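Local coordinates for response regulator receiver domain protein (CheY) (Rhodospirillum rubrum, PDB 3HEB), which probably acts as a CheY-like receiver domain, taking up a phosphoryl group on a conserved aspartate to switch signalling output, at residues 6-11 / 43-48. Sequence-based numbering, arbitrary orientation.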
loop_
_atom_site.group_PDB
_atom_site.type_symbol
_atom_site.label_atom_id
_atom_site.label_comp_id
_atom_site.label_asym_id
_atom_site.label_seq_id
_atom_site.Cartn_x
_atom_site.Cartn_y
_atom_site.Cartn_z
ATOM N N THR A 6 15.126 1.929 4.820
ATOM C CA THR A 6 15.853 1.289 3.733
ATOM C C THR A 6 14.921 0.689 2.684
ATOM O O THR A 6 13.926 0.033 3.019
ATOM C CB THR A 6 16.734 0.145 4.255
ATOM O OG1 THR A 6 15.904 -0.821 4.911
ATOM C CG2 THR A 6 17.753 0.650 5.236
ATOM N N ILE A 7 15.239 0.918 1.417
ATOM C CA ILE A 7 14.452 0.348 0.332
ATOM C C ILE A 7 15.181 -0.908 -0.127
ATOM O O ILE A 7 16.344 -0.838 -0.521
ATOM C CB ILE A 7 14.328 1.325 -0.847
ATOM C CG1 ILE A 7 13.575 2.579 -0.390
ATOM C CG2 ILE A 7 13.615 0.652 -2.000
ATOM C CD1 ILE A 7 13.503 3.664 -1.417
ATOM N N VAL A 8 14.517 -2.057 -0.037
ATOM C CA VAL A 8 15.123 -3.312 -0.458
ATOM C C VAL A 8 14.556 -3.694 -1.818
ATOM O O VAL A 8 13.387 -4.056 -1.926
ATOM C CB VAL A 8 14.830 -4.453 0.544
ATOM C CG1 VAL A 8 15.444 -5.746 0.039
ATOM C CG2 VAL A 8 15.393 -4.117 1.915
HETATM N N MSE A 9 15.378 -3.602 -2.859
HETATM C CA MSE A 9 14.926 -3.934 -4.206
HETATM C C MSE A 9 15.284 -5.369 -4.598
HETATM O O MSE A 9 16.461 -5.725 -4.695
HETATM C CB MSE A 9 15.519 -2.939 -5.216
HETATM C CG MSE A 9 15.163 -3.204 -6.676
HETATM SE SE MSE A 9 15.692 -1.864 -7.788
HETATM C CE MSE A 9 17.458 -1.991 -7.630
ATOM N N ILE A 10 14.256 -6.190 -4.798
ATOM C CA ILE A 10 14.437 -7.585 -5.199
ATOM C C ILE A 10 14.027 -7.714 -6.676
ATOM O O ILE A 10 12.857 -7.925 -7.017
ATOM C CB ILE A 10 13.587 -8.533 -4.318
ATOM C CG1 ILE A 10 13.916 -8.295 -2.835
ATOM C CG2 ILE A 10 13.864 -9.994 -4.700
ATOM C CD1 ILE A 10 13.021 -9.068 -1.869
ATOM N N GLU A 11 15.011 -7.569 -7.550
ATOM C CA GLU A 11 14.790 -7.618 -8.985
ATOM C C GLU A 11 15.992 -8.304 -9.624
ATOM O O GLU A 11 17.129 -8.006 -9.274
ATOM C CB GLU A 11 14.641 -6.183 -9.507
ATOM C CG GLU A 11 14.562 -6.051 -11.017
ATOM C CD GLU A 11 13.311 -6.670 -11.596
ATOM O OE1 GLU A 11 12.213 -6.126 -11.360
ATOM O OE2 GLU A 11 13.428 -7.707 -12.282
ATOM N N LEU A 43 16.326 -13.230 0.892
ATOM C CA LEU A 43 15.765 -13.816 2.101
ATOM C C LEU A 43 16.851 -13.881 3.177
ATOM O O LEU A 43 16.570 -13.747 4.368
ATOM C CB LEU A 43 15.218 -15.221 1.825
ATOM C CG LEU A 43 13.949 -15.311 0.976
ATOM C CD1 LEU A 43 13.660 -16.769 0.644
ATOM C CD2 LEU A 43 12.775 -14.698 1.729
ATOM N N ASN A 44 18.095 -14.091 2.751
ATOM C CA ASN A 44 19.220 -14.146 3.682
ATOM C C ASN A 44 19.316 -12.851 4.494
ATOM O O ASN A 44 19.412 -12.868 5.722
ATOM C CB ASN A 44 20.528 -14.346 2.929
ATOM C CG ASN A 44 21.731 -14.061 3.792
ATOM O OD1 ASN A 44 21.977 -14.756 4.777
ATOM N ND2 ASN A 44 22.482 -13.017 3.442
ATOM N N TYR A 45 19.294 -11.730 3.781
ATOM C CA TYR A 45 19.378 -10.408 4.390
ATOM C C TYR A 45 18.208 -10.134 5.331
ATOM O O TYR A 45 18.385 -9.642 6.442
ATOM C CB TYR A 45 19.405 -9.345 3.288
ATOM C CG TYR A 45 19.230 -7.932 3.800
ATOM C CD1 TYR A 45 20.250 -7.301 4.522
ATOM C CD2 TYR A 45 18.034 -7.239 3.599
ATOM C CE1 TYR A 45 20.088 -6.023 5.034
ATOM C CE2 TYR A 45 17.858 -5.950 4.111
ATOM C CZ TYR A 45 18.890 -5.349 4.831
ATOM O OH TYR A 45 18.726 -4.089 5.356
ATOM N N LEU A 46 17.009 -10.464 4.866
ATOM C CA LEU A 46 15.781 -10.247 5.615
ATOM C C LEU A 46 15.592 -11.137 6.840
ATOM O O LEU A 46 15.073 -10.688 7.864
ATOM C CB LEU A 46 14.589 -10.432 4.678
ATOM C CG LEU A 46 13.813 -9.221 4.142
ATOM C CD1 LEU A 46 14.664 -7.965 4.141
ATOM C CD2 LEU A 46 13.301 -9.561 2.740
ATOM N N PHE A 47 16.000 -12.398 6.736
ATOM C CA PHE A 47 15.821 -13.333 7.838
ATOM C C PHE A 47 17.095 -13.731 8.578
ATOM O O PHE A 47 17.031 -14.229 9.705
ATOM C CB PHE A 47 15.090 -14.585 7.340
ATOM C CG PHE A 47 13.713 -14.304 6.813
ATOM C CD1 PHE A 47 13.496 -14.120 5.450
ATOM C CD2 PHE A 47 12.635 -14.176 7.693
ATOM C CE1 PHE A 47 12.224 -13.810 4.971
ATOM C CE2 PHE A 47 11.355 -13.865 7.224
ATOM C CZ PHE A 47 11.150 -13.682 5.863
ATOM N N GLY A 48 18.245 -13.502 7.952
ATOM C CA GLY A 48 19.508 -13.847 8.584
ATOM C C GLY A 48 19.887 -15.296 8.360
ATOM O O GLY A 48 19.111 -16.071 7.798
#
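V8 and Y45 make the one apolar contact closer than 4 Å between residues 6-11 and 43-48: V8 CG2 sits 3.8 Å from Y45 CE2. The methyl meets the ring obliquely, and the two side chains cross at a slant. Y45 reaches the strand because its CG is anti to the backbone N (chi1 169°), which carries the ring out from the helix as far as V8. On V8, CG2 lies beside the backbone N, on the side of the tyrosine. The ring of Y45 also meets that of F36, their planes inclined at about 35°, while V8 touches F36 as well as I34 and V63.

Further apolar packing is looser. L46 CD1 stands 4.5 Å from V8 CG2, and beyond it L46 CD2 is 4.6 Å from I10 CD1. Along the helix itself, L46 CD1 lies against Y45 CD2 at 3.5 Å; the CB atoms of both residues point toward the strand.

This is the sheet-to-helix packing of the CheY-like (βα)5 receiver fold, with parallel strand order 2-1-3-4-5. T6, V8 and I10 point to the helix 39-47 side, whereas M9 touches I20 of helix 14-26 on the other face of the sheet. Just past the strand, E11 forms a salt bridge with K118 and comes close to D66, the predicted phosphorylation site, consistent with the acidic pocket of receivers.

Polar groups approach each other but do not bond across the contact. T6 OG1 and Y45 OH are 4.3 Å apart, too far for a hydrogen bond. Near the helix end G48 N closes on N44 O at 2.6 Å. G48 then leaves the helix with positive phi (85°).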